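Local coordinates for flagellar brake protein YcgR (Klebsiella pneumoniae, PDB 5KEC), which binds cyclic di-GMP through a PilZ domain and, as the transcriptional activator MrkH, probably switches on type 3 fimbriae genes in response, at residues 115-119 against 139-143; 148-154 against 200-206; 31-37 against 110-114; 121-126 against 169-175. The contacts are given in a common frame with arbitrary orientation. Residue numbers count along the deposited sequence, not the author numbering.

Interaction 1. Residues 115-119 against 139-143; sequences FRLRH and IKDIS
Arg116 reaches across to the carboxylate of Asp141, and its NE donates to Asp141 OD1 at 2.7 Å, a salt bridge that meets the guanidinium at its edge. Arg116 takes chi1 m, chi2 t, chi3 m, and Asp141 has chi1 p; OD1 also accepts a weak bond from Ala148 N. Behind this pair the backbones run antiparallel, end-to-end directions 134° apart, and are extended except at Lys140 (phi/psi -83/-43), a kink consistent with a classic beta bulge opposite Ala148. Leu117 and Ile142 form a hydrogen-bonded pair, CA to CA 5.2 Å: Leu117 N donates to Ile142 O (3.0 Å) and Ile142 N to Leu117 O (3.1 Å). The short, weakly bonded strand 117-118 thus pairs with the end of strand 134-142 in the PilZ barrel sheet, and 139-143 carries the start of the PilZ D-x-S-x-x-G motif, Asp141 and Ser143 with Gly146. Both Asp141 and Ser143 contact cyclic di-GMP in the ligand-bound protein; here, without ligand, Ser143 OG (chi1 p) bonds to the backbone N of Gly145 and Gly146, 3.8 Å from Arg116 CG. On the other face from Asp141, Leu117 and Ile142 both pack against Leu227 of helix 214-234. Further along, His119, chi1 p, brings its ring up against the 139-141 backbone, with CD2 3.4 Å from Lys140 O.

Interaction 2. Residues 148-154 against 200-206; sequences ALMTKTP and ESYYQIS
Strands 148-151 and 200-206 run antiparallel, axes 4.5 Å apart at closest and 155° between directions. Two hydrogen-bonded pairs join them: Leu149 N to Ile205 O (2.8 Å) with Ile205 N to Leu149 O (2.7 Å), and Thr151 N to Tyr203 O (3.1 Å) with Tyr203 N to Thr151 O (2.9 Å). Ala148-Ser206 and Met150-Gln204 are the non-hydrogen-bonded pairs; the backbones of Ala148 and Met150 bond instead to strand 134-142, that of Tyr202 to strand 177-193. Thr151 OG1 accepts from Thr153 N (3.1 Å), an ST turn. One water donates to Lys152 O (2.9 Å) and Ser201 O (2.7 Å). Lys152 (m, t, p, p) curls so that NZ lies 4.0 Å above the Tyr202 ring centroid, a cation-pi contact, and bonds weakly to Glu200 OE1 (3.0 Å, a salt bridge) and Ser201 O (3.3 Å). Pro154 CG sits 3.5 Å over the Tyr203 ring centroid. Leu149 and Ile205 face Phe137 inside a PilZ beta-barrel, whose Gln204 and Ser206 contact bound cyclic di-GMP.

Interaction 3. Residues 31-37 against 110-114; sequences EIFFNNT and RRDPR
Charge dominates this contact between strand 31-34 with its following turn and the irregular segment 110-114. Arg110, extended (t, t, t), forms a two-pronged salt bridge to Glu31, NH2 to OE2 at 2.7 Å and NH1 to OE1 at 2.9 Å. Its NH2 also reaches Asp112 OD2 (2.9 Å). Asp112 in turn holds Arg114 (m, t, m): Arg114 NE donates to Asp112 OD1 and Arg114 NH2 to Asp112 OD2, each at 3.0 Å, so the four residues make one network. Glu31 has further partners, OE2 meeting Ser38 OG and OE1 His70 NE2.

Among bonds that involve the backbone, Arg114 N donates to Asp112 OD1 (3.0 Å), an Asx turn that bends the loop. A type II' turn from Phe34 to Thr37, closed by Thr37 N to Phe34 O (2.9 Å), exposes Asn36 O to a weak bond from Arg114 NH1 (3.3 Å).

The ring contacts centre on Phe33, chi1 m. Pro113 CD stands 3.7 Å over its ring centroid, 4° off the normal, a CH-pi contact, while Arg114 NE is at the ring edge, 3.8 Å from Phe33 CD1.

Arg110 and Arg114 are the two arginines of the PilZ R-x-x-x-R motif; both contact cyclic di-GMP in the bound protein, and in this ligand-free model they tie the interdomain linker to the N-terminal YcgR-like domain.

Interaction 4. Residues 121-126 against 169-175; sequences HDFYCR and VLMLAEY
Two neighbouring strands of the C-terminal PilZ barrel meet here. Strands 124-126 and 169-171 are antiparallel, axes 4.7 Å apart at closest and 149° between directions. Tyr124-Met171 and Arg126-Val169 are hydrogen-bonded pairs: Tyr124 N to Met171 O 3.0 Å, Met171 N to Tyr124 O 2.7 Å, Arg126 N to Val169 O 3.0 Å, Val169 N to Arg126 O 2.8 Å. Between them Cys125 and Leu170 form a non-hydrogen-bonded pair turned to the barrel interior, with Cys125 SG 4.2 Å from Leu170 CD2. On the outer face Arg126 CD packs 3.7 Å from Met171 SD, and Val169 CB lies over the guanidinium face.

This antiparallel ladder is one of those that close the PilZ barrel. Before its strand the chain bends in an inverse gamma turn centred on Asp122; after Met171, segment 169-175 enters a short 3-10 turn at 174-175, where Tyr175 N donates to Leu172 O (2.9 Å). Phe123 (chi1 m, chi2 -16°) packs on the segment beyond the strand: Leu172 CD2 is 4.0 Å from its ring centroid, over the face, and Tyr175 CD2 is 4.0 Å from Phe123 CZ. His121 ND1 bonds weakly to Glu174 OE2 (3.0 Å), and Tyr175 OH bonds to Asp226 of helix 214-234.

How the interactions relate
Interaction 3 comes first along the chain and sits apart, joining the N-terminal domain to the linker; 110-114 runs straight into 115-119 of interaction 1, the centres about 15 Å apart. Interactions 1, 2 and 4 lie in the same sheet, the PilZ barrel, with centres 12 to 16 Å from each other. Strand 134-142 connects them: Lys140 N reaches Ala148 O (2.8 Å) of interaction 2, and Ile139 N reaches Phe123 O (3.0 Å) of interaction 4. Interaction 4 crosses interactions 1 and 2 along the chain. Interactions 1, 2 and 3 carry cyclic di-GMP-contacting residues, so the ligand probably bridges linker and barrel; interaction 4, its centre about 26 Å from that of interaction 3, holds none.

Interaction 1. Residues 115-119 against 139-143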
# COMPACT_ATOMS: atom_id res chain seq x y z
N PHE B 115 0.97 -5.71 4.59
CA PHE B 115 0.83 -7.16 4.75
C PHE B 115 0.21 -7.82 3.52
O PHE B 115 -0.69 -7.27 2.89
CB PHE B 115 0.00 -7.49 5.99
CG PHE B 115 0.77 -7.35 7.28
CD1 PHE B 115 1.39 -8.45 7.86
CD2 PHE B 115 0.86 -6.12 7.92
CE1 PHE B 115 2.09 -8.33 9.04
CE2 PHE B 115 1.57 -6.00 9.11
CZ PHE B 115 2.18 -7.10 9.67
N ARG B 116 0.70 -9.02 3.20
CA ARG B 116 0.19 -9.79 2.07
C ARG B 116 -0.12 -11.22 2.49
O ARG B 116 0.52 -11.77 3.38
CB ARG B 116 1.18 -9.76 0.89
CG ARG B 116 1.40 -8.36 0.30
CD ARG B 116 2.40 -8.36 -0.85
NE ARG B 116 3.63 -9.07 -0.51
CZ ARG B 116 4.64 -8.55 0.17
NH1 ARG B 116 4.58 -7.30 0.60
NH2 ARG B 116 5.72 -9.28 0.44
N LEU B 117 -1.11 -11.82 1.84
CA LEU B 117 -1.62 -13.13 2.24
C LEU B 117 -0.93 -14.30 1.53
O LEU B 117 -0.90 -14.36 0.30
CB LEU B 117 -3.13 -13.19 2.02
CG LEU B 117 -3.86 -14.47 2.41
CD1 LEU B 117 -3.60 -14.82 3.87
CD2 LEU B 117 -5.35 -14.30 2.16
N ARG B 118 -0.40 -15.23 2.31
CA ARG B 118 0.19 -16.46 1.78
C ARG B 118 -0.93 -17.42 1.38
O ARG B 118 -2.02 -17.35 1.94
CB ARG B 118 1.09 -17.10 2.84
CG ARG B 118 1.86 -18.32 2.37
CD ARG B 118 2.87 -18.78 3.42
NE ARG B 118 2.25 -19.01 4.72
CZ ARG B 118 1.81 -20.20 5.14
NH1 ARG B 118 1.93 -21.27 4.36
NH2 ARG B 118 1.26 -20.32 6.34
N HIS B 119 -0.68 -18.29 0.41
CA HIS B 119 -1.73 -19.17 -0.10
C HIS B 119 -1.21 -20.48 -0.68
O HIS B 119 -0.00 -20.70 -0.75
CB HIS B 119 -2.58 -18.42 -1.13
CG HIS B 119 -1.81 -17.95 -2.32
ND1 HIS B 119 -1.57 -18.74 -3.42
CD2 HIS B 119 -1.20 -16.76 -2.57
CE1 HIS B 119 -0.86 -18.06 -4.30
NE2 HIS B 119 -0.62 -16.86 -3.81
N ILE B 139 3.51 -16.52 -7.90
CA ILE B 139 2.88 -15.52 -7.05
C ILE B 139 2.75 -16.12 -5.65
O ILE B 139 1.88 -16.96 -5.40
CB ILE B 139 1.50 -15.12 -7.59
CG1 ILE B 139 1.65 -14.49 -8.97
CG2 ILE B 139 0.79 -14.15 -6.63
CD1 ILE B 139 0.35 -14.02 -9.57
N LYS B 140 3.63 -15.70 -4.74
CA LYS B 140 3.72 -16.35 -3.43
C LYS B 140 2.68 -15.82 -2.46
O LYS B 140 2.06 -16.58 -1.71
CB LYS B 140 5.13 -16.19 -2.84
CG LYS B 140 6.22 -16.85 -3.66
CD LYS B 140 5.92 -18.32 -3.91
CE LYS B 140 6.00 -19.14 -2.63
NZ LYS B 140 5.76 -20.59 -2.89
N ASP B 141 2.51 -14.50 -2.44
CA ASP B 141 1.45 -13.91 -1.64
C ASP B 141 0.83 -12.74 -2.38
O ASP B 141 1.34 -12.31 -3.42
CB ASP B 141 1.95 -13.49 -0.25
CG ASP B 141 3.06 -12.48 -0.31
OD1 ASP B 141 3.04 -11.63 -1.23
OD2 ASP B 141 3.95 -12.52 0.56
N ILE B 142 -0.27 -12.23 -1.85
CA ILE B 142 -1.04 -11.25 -2.58
C ILE B 142 -1.93 -10.44 -1.64
O ILE B 142 -2.49 -10.97 -0.67
CB ILE B 142 -1.90 -11.93 -3.68
CG1 ILE B 142 -2.53 -10.91 -4.61
CG2 ILE B 142 -2.95 -12.84 -3.06
CD1 ILE B 142 -3.30 -11.54 -5.75
N SER B 143 -2.03 -9.14 -1.90
CA SER B 143 -2.99 -8.28 -1.23
C SER B 143 -3.78 -7.61 -2.33
O SER B 143 -3.69 -8.03 -3.49
CB SER B 143 -2.28 -7.25 -0.35
OG SER B 143 -1.51 -6.36 -1.14

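Interaction 2. Residues 148-154 against 200-206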
# COMPACT_ATOMS: atom_id res chain seq x y z
N ALA B 148 3.92 -10.67 -3.94
CA ALA B 148 5.31 -11.09 -3.97
C ALA B 148 5.47 -12.16 -5.03
O ALA B 148 4.73 -13.14 -5.06
CB ALA B 148 5.75 -11.63 -2.60
N LEU B 149 6.44 -11.95 -5.92
CA LEU B 149 6.72 -12.89 -6.99
C LEU B 149 8.03 -13.57 -6.66
O LEU B 149 8.92 -12.95 -6.07
CB LEU B 149 6.83 -12.16 -8.32
CG LEU B 149 5.66 -11.23 -8.64
CD1 LEU B 149 5.96 -10.36 -9.85
CD2 LEU B 149 4.37 -12.03 -8.85
N MET B 150 8.15 -14.84 -7.02
CA MET B 150 9.34 -15.59 -6.69
C MET B 150 9.89 -16.35 -7.89
O MET B 150 9.14 -16.89 -8.70
CB MET B 150 9.05 -16.55 -5.53
CG MET B 150 10.23 -17.41 -5.11
SD MET B 150 9.98 -18.10 -3.46
CE MET B 150 10.00 -16.61 -2.48
N THR B 151 11.21 -16.38 -8.00
CA THR B 151 11.88 -17.14 -9.04
C THR B 151 13.31 -17.44 -8.61
O THR B 151 13.88 -16.72 -7.80
CB THR B 151 11.90 -16.37 -10.38
OG1 THR B 151 12.57 -17.16 -11.36
CG2 THR B 151 12.64 -15.05 -10.22
N LYS B 152 13.88 -18.50 -9.16
CA LYS B 152 15.27 -18.82 -8.87
C LYS B 152 16.20 -18.21 -9.91
O LYS B 152 17.42 -18.16 -9.73
CB LYS B 152 15.46 -20.34 -8.77
CG LYS B 152 14.59 -20.97 -7.70
CD LYS B 152 14.63 -22.50 -7.74
CE LYS B 152 15.98 -23.03 -7.31
NZ LYS B 152 16.37 -22.51 -5.98
N THR B 153 15.61 -17.72 -11.00
CA THR B 153 16.39 -17.16 -12.11
C THR B 153 15.88 -15.80 -12.55
O THR B 153 15.38 -15.65 -13.67
CB THR B 153 16.40 -18.11 -13.32
OG1 THR B 153 15.05 -18.45 -13.66
CG2 THR B 153 17.17 -19.38 -13.02
N PRO B 154 16.00 -14.79 -11.68
CA PRO B 154 15.53 -13.45 -12.05
C PRO B 154 16.45 -12.78 -13.07
O PRO B 154 17.65 -13.07 -13.11
CB PRO B 154 15.60 -12.69 -10.72
CG PRO B 154 16.70 -13.38 -9.95
CD PRO B 154 16.57 -14.84 -10.32
N GLU B 200 19.35 -23.75 -1.23
CA GLU B 200 18.53 -23.19 -2.31
C GLU B 200 18.25 -21.71 -2.07
O GLU B 200 17.81 -21.32 -0.99
CB GLU B 200 17.21 -23.94 -2.42
CG GLU B 200 17.32 -25.33 -3.03
CD GLU B 200 17.44 -25.31 -4.53
OE1 GLU B 200 16.41 -25.41 -5.22
OE2 GLU B 200 18.58 -25.18 -5.04
N SER B 201 18.49 -20.89 -3.08
CA SER B 201 18.18 -19.47 -2.99
C SER B 201 17.01 -19.08 -3.90
O SER B 201 16.98 -19.43 -5.08
CB SER B 201 19.41 -18.62 -3.31
OG SER B 201 20.45 -18.87 -2.39
N TYR B 202 16.06 -18.36 -3.33
CA TYR B 202 14.89 -17.91 -4.06
C TYR B 202 14.85 -16.39 -4.03
O TYR B 202 15.09 -15.78 -2.99
CB TYR B 202 13.62 -18.47 -3.43
CG TYR B 202 13.64 -19.97 -3.31
CD1 TYR B 202 13.10 -20.78 -4.30
CD2 TYR B 202 14.22 -20.59 -2.21
CE1 TYR B 202 13.12 -22.15 -4.20
CE2 TYR B 202 14.25 -21.97 -2.10
CZ TYR B 202 13.70 -22.74 -3.10
OH TYR B 202 13.73 -24.12 -2.99
N TYR B 203 14.55 -15.79 -5.18
CA TYR B 203 14.42 -14.34 -5.23
C TYR B 203 12.96 -13.93 -5.08
O TYR B 203 12.09 -14.42 -5.81
CB TYR B 203 15.00 -13.81 -6.54
CG TYR B 203 16.49 -14.02 -6.67
CD1 TYR B 203 17.38 -13.01 -6.34
CD2 TYR B 203 17.00 -15.24 -7.09
CE1 TYR B 203 18.74 -13.20 -6.44
CE2 TYR B 203 18.37 -15.44 -7.19
CZ TYR B 203 19.23 -14.41 -6.87
OH TYR B 203 20.59 -14.60 -6.97
N GLN B 204 12.70 -13.05 -4.13
CA GLN B 204 11.36 -12.55 -3.90
C GLN B 204 11.28 -11.09 -4.34
O GLN B 204 11.98 -10.23 -3.81
CB GLN B 204 10.97 -12.67 -2.43
CG GLN B 204 9.61 -12.05 -2.10
CD GLN B 204 9.19 -12.29 -0.67
OE1 GLN B 204 8.75 -13.38 -0.32
NE2 GLN B 204 9.31 -11.26 0.16
N ILE B 205 10.45 -10.84 -5.35
CA ILE B 205 10.25 -9.49 -5.84
C ILE B 205 8.89 -8.99 -5.41
O ILE B 205 7.86 -9.56 -5.79
CB ILE B 205 10.38 -9.42 -7.38
CG1 ILE B 205 11.76 -9.91 -7.82
CG2 ILE B 205 10.14 -8.00 -7.86
CD1 ILE B 205 11.78 -11.33 -8.30
N SER B 206 8.88 -7.95 -4.58
CA SER B 206 7.65 -7.38 -4.08
C SER B 206 7.20 -6.30 -5.04
O SER B 206 7.98 -5.43 -5.41
CB SER B 206 7.83 -6.80 -2.68
OG SER B 206 8.09 -7.84 -1.75
O HOH W 1 18.57 -19.16 -7.30

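Interaction 3. Residues 31-37 against 110-114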
# COMPACT_ATOMS: atom_id res chain seq x y z
N GLU B 31 -0.07 7.51 11.58
CA GLU B 31 0.78 6.49 10.96
C GLU B 31 0.80 6.65 9.45
O GLU B 31 -0.24 6.68 8.80
CB GLU B 31 0.31 5.09 11.34
CG GLU B 31 1.30 4.00 10.97
CD GLU B 31 1.03 2.69 11.68
OE1 GLU B 31 -0.03 2.58 12.35
OE2 GLU B 31 1.87 1.77 11.58
N ILE B 32 2.01 6.75 8.89
CA ILE B 32 2.20 6.94 7.46
C ILE B 32 2.82 5.69 6.85
O ILE B 32 3.90 5.27 7.27
CB ILE B 32 3.15 8.12 7.19
CG1 ILE B 32 2.85 9.28 8.14
CG2 ILE B 32 3.10 8.54 5.72
CD1 ILE B 32 3.84 10.43 8.04
N PHE B 33 2.14 5.10 5.87
CA PHE B 33 2.65 3.91 5.20
C PHE B 33 3.18 4.26 3.81
O PHE B 33 2.53 4.98 3.06
CB PHE B 33 1.55 2.86 5.04
CG PHE B 33 0.97 2.38 6.33
CD1 PHE B 33 1.60 1.38 7.06
CD2 PHE B 33 -0.22 2.91 6.81
CE1 PHE B 33 1.06 0.93 8.25
CE2 PHE B 33 -0.76 2.46 8.00
CZ PHE B 33 -0.12 1.48 8.72
N PHE B 34 4.36 3.76 3.49
CA PHE B 34 4.83 3.78 2.10
C PHE B 34 5.75 2.60 1.85
O PHE B 34 6.71 2.38 2.59
CB PHE B 34 5.52 5.10 1.75
CG PHE B 34 6.39 5.65 2.84
CD1 PHE B 34 7.76 5.45 2.82
CD2 PHE B 34 5.84 6.37 3.89
CE1 PHE B 34 8.56 5.96 3.82
CE2 PHE B 34 6.64 6.88 4.89
CZ PHE B 34 8.00 6.67 4.85
N ASN B 35 5.42 1.83 0.82
CA ASN B 35 6.22 0.66 0.46
C ASN B 35 6.35 -0.33 1.61
O ASN B 35 5.37 -0.97 2.01
CB ASN B 35 7.60 1.11 -0.02
CG ASN B 35 7.53 2.19 -1.09
OD1 ASN B 35 6.62 2.19 -1.92
ND2 ASN B 35 8.48 3.12 -1.07
N ASN B 36 7.55 -0.44 2.16
CA ASN B 36 7.86 -1.40 3.21
C ASN B 36 7.70 -0.78 4.59
O ASN B 36 7.67 -1.48 5.61
CB ASN B 36 9.30 -1.86 3.06
CG ASN B 36 9.43 -3.36 3.07
OD1 ASN B 36 8.51 -4.08 2.69
ND2 ASN B 36 10.59 -3.85 3.51
N THR B 37 7.62 0.54 4.61
CA THR B 37 7.87 1.31 5.82
C THR B 37 6.62 1.92 6.43
O THR B 37 5.66 2.26 5.74
CB THR B 37 8.88 2.43 5.53
OG1 THR B 37 10.06 1.87 4.95
CG2 THR B 37 9.25 3.18 6.80
N ARG B 110 -7.02 -2.46 12.49
CA ARG B 110 -5.81 -1.97 11.87
C ARG B 110 -5.59 -2.70 10.55
O ARG B 110 -5.29 -3.89 10.53
CB ARG B 110 -4.61 -2.21 12.79
CG ARG B 110 -3.28 -1.87 12.16
CD ARG B 110 -2.11 -2.50 12.89
NE ARG B 110 -0.87 -2.16 12.22
CZ ARG B 110 -0.21 -1.03 12.41
NH1 ARG B 110 -0.68 -0.13 13.27
NH2 ARG B 110 0.91 -0.78 11.75
N ARG B 111 -5.74 -1.99 9.44
CA ARG B 111 -5.60 -2.61 8.13
C ARG B 111 -4.26 -2.26 7.49
O ARG B 111 -4.20 -1.46 6.55
CB ARG B 111 -6.75 -2.20 7.20
CG ARG B 111 -8.11 -2.75 7.59
CD ARG B 111 -9.05 -1.63 7.99
NE ARG B 111 -10.42 -1.88 7.54
CZ ARG B 111 -10.87 -1.59 6.32
NH1 ARG B 111 -10.06 -1.05 5.42
NH2 ARG B 111 -12.13 -1.85 6.00
N ASP B 112 -3.20 -2.86 8.01
CA ASP B 112 -1.86 -2.56 7.54
C ASP B 112 -1.69 -2.97 6.08
O ASP B 112 -1.72 -4.16 5.76
CB ASP B 112 -0.83 -3.26 8.43
CG ASP B 112 0.55 -2.66 8.30
OD1 ASP B 112 1.03 -2.51 7.16
OD2 ASP B 112 1.16 -2.34 9.35
N PRO B 113 -1.53 -1.99 5.18
CA PRO B 113 -1.43 -2.25 3.74
C PRO B 113 -0.14 -2.96 3.33
O PRO B 113 -0.03 -3.42 2.20
CB PRO B 113 -1.46 -0.84 3.13
CG PRO B 113 -0.90 0.03 4.20
CD PRO B 113 -1.41 -0.55 5.49
N ARG B 114 0.82 -3.04 4.25
CA ARG B 114 2.10 -3.66 3.94
C ARG B 114 2.02 -5.18 3.98
O ARG B 114 2.90 -5.87 3.45
CB ARG B 114 3.18 -3.16 4.91
CG ARG B 114 3.35 -1.65 4.95
CD ARG B 114 4.33 -1.24 6.04
NE ARG B 114 3.86 -1.62 7.37
CZ ARG B 114 4.60 -1.59 8.47
NH1 ARG B 114 5.87 -1.21 8.40
NH2 ARG B 114 4.09 -1.96 9.64

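Interaction 4. Residues 121-126 against 169-175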
# COMPACT_ATOMS: atom_id res chain seq x y z
N HIS B 121 -2.77 -21.78 -3.69
CA HIS B 121 -3.16 -21.77 -5.10
C HIS B 121 -1.99 -21.75 -6.08
O HIS B 121 -0.89 -21.30 -5.76
CB HIS B 121 -4.11 -20.60 -5.38
CG HIS B 121 -5.50 -20.82 -4.87
ND1 HIS B 121 -6.50 -21.37 -5.64
CD2 HIS B 121 -6.06 -20.54 -3.67
CE1 HIS B 121 -7.62 -21.43 -4.93
NE2 HIS B 121 -7.38 -20.94 -3.73
N ASP B 122 -2.25 -22.26 -7.29
CA ASP B 122 -1.27 -22.31 -8.37
C ASP B 122 -1.29 -21.01 -9.17
O ASP B 122 -1.73 -20.99 -10.31
CB ASP B 122 -1.60 -23.47 -9.31
CG ASP B 122 -0.51 -24.52 -9.36
OD1 ASP B 122 0.42 -24.47 -8.54
OD2 ASP B 122 -0.60 -25.41 -10.23
N PHE B 123 -0.83 -19.92 -8.56
CA PHE B 123 -0.87 -18.62 -9.22
C PHE B 123 0.52 -18.28 -9.75
O PHE B 123 1.51 -18.50 -9.07
CB PHE B 123 -1.32 -17.53 -8.25
CG PHE B 123 -2.74 -17.69 -7.76
CD1 PHE B 123 -3.63 -18.53 -8.41
CD2 PHE B 123 -3.19 -16.98 -6.65
CE1 PHE B 123 -4.95 -18.65 -7.96
CE2 PHE B 123 -4.49 -17.10 -6.20
CZ PHE B 123 -5.38 -17.94 -6.86
N TYR B 124 0.58 -17.75 -10.97
CA TYR B 124 1.85 -17.39 -11.58
C TYR B 124 1.73 -16.03 -12.24
O TYR B 124 0.62 -15.51 -12.43
CB TYR B 124 2.27 -18.44 -12.62
CG TYR B 124 2.56 -19.82 -12.06
CD1 TYR B 124 3.84 -20.18 -11.67
CD2 TYR B 124 1.54 -20.76 -11.93
CE1 TYR B 124 4.11 -21.44 -11.15
CE2 TYR B 124 1.80 -22.03 -11.42
CZ TYR B 124 3.08 -22.36 -11.03
OH TYR B 124 3.34 -23.61 -10.52
N CYS B 125 2.87 -15.43 -12.57
CA CYS B 125 2.89 -14.19 -13.34
C CYS B 125 3.85 -14.36 -14.52
O CYS B 125 5.03 -14.68 -14.33
CB CYS B 125 3.34 -13.01 -12.49
SG CYS B 125 3.56 -11.48 -13.41
N ARG B 126 3.34 -14.15 -15.73
CA ARG B 126 4.16 -14.33 -16.91
C ARG B 126 4.15 -13.05 -17.72
O ARG B 126 3.30 -12.19 -17.52
CB ARG B 126 3.64 -15.49 -17.77
CG ARG B 126 2.51 -15.10 -18.70
CD ARG B 126 1.94 -16.31 -19.43
NE ARG B 126 0.54 -16.12 -19.77
CZ ARG B 126 0.11 -15.77 -20.98
NH1 ARG B 126 0.97 -15.58 -21.97
NH2 ARG B 126 -1.19 -15.61 -21.20
N VAL B 169 1.08 -10.60 -16.85
CA VAL B 169 -0.19 -11.31 -16.77
C VAL B 169 -0.26 -12.19 -15.53
O VAL B 169 0.58 -13.07 -15.33
CB VAL B 169 -0.47 -12.16 -18.02
CG1 VAL B 169 -1.85 -12.82 -17.91
CG2 VAL B 169 -0.38 -11.29 -19.28
N LEU B 170 -1.26 -11.94 -14.69
CA LEU B 170 -1.51 -12.78 -13.52
C LEU B 170 -2.30 -14.01 -13.93
O LEU B 170 -3.47 -13.91 -14.29
CB LEU B 170 -2.26 -11.99 -12.46
CG LEU B 170 -1.67 -10.61 -12.15
CD1 LEU B 170 -2.52 -9.89 -11.12
CD2 LEU B 170 -0.22 -10.73 -11.70
N MET B 171 -1.66 -15.17 -13.90
CA MET B 171 -2.34 -16.43 -14.14
C MET B 171 -2.92 -16.92 -12.82
O MET B 171 -2.19 -17.39 -11.94
CB MET B 171 -1.36 -17.46 -14.69
CG MET B 171 -0.68 -17.02 -15.99
SD MET B 171 0.75 -18.03 -16.42
CE MET B 171 0.02 -19.66 -16.59
N LEU B 172 -4.24 -16.81 -12.66
CA LEU B 172 -4.85 -17.09 -11.36
C LEU B 172 -5.76 -18.31 -11.38
O LEU B 172 -6.83 -18.32 -10.77
CB LEU B 172 -5.60 -15.86 -10.85
CG LEU B 172 -4.75 -14.58 -10.80
CD1 LEU B 172 -5.61 -13.32 -10.64
CD2 LEU B 172 -3.71 -14.67 -9.68
N ALA B 173 -5.33 -19.35 -12.08
CA ALA B 173 -6.05 -20.63 -12.09
C ALA B 173 -7.54 -20.42 -12.33
O ALA B 173 -7.95 -19.86 -13.36
CB ALA B 173 -5.81 -21.39 -10.78
N GLU B 174 -8.35 -20.86 -11.37
CA GLU B 174 -9.81 -20.85 -11.53
C GLU B 174 -10.38 -19.46 -11.77
O GLU B 174 -11.50 -19.32 -12.26
CB GLU B 174 -10.50 -21.47 -10.31
CG GLU B 174 -9.68 -22.51 -9.57
CD GLU B 174 -9.15 -22.00 -8.24
OE1 GLU B 174 -9.90 -22.06 -7.24
OE2 GLU B 174 -7.99 -21.54 -8.19
N TYR B 175 -9.62 -18.42 -11.42
CA TYR B 175 -10.12 -17.05 -11.51
C TYR B 175 -9.82 -16.40 -12.84
O TYR B 175 -10.23 -15.26 -13.08
CB TYR B 175 -9.57 -16.20 -10.37
CG TYR B 175 -9.95 -16.72 -9.00
CD1 TYR B 175 -11.12 -16.31 -8.38
CD2 TYR B 175 -9.14 -17.64 -8.33
CE1 TYR B 175 -11.47 -16.78 -7.13
CE2 TYR B 175 -9.49 -18.13 -7.08
CZ TYR B 175 -10.66 -17.69 -6.48
OH TYR B 175 -11.02 -18.16 -5.24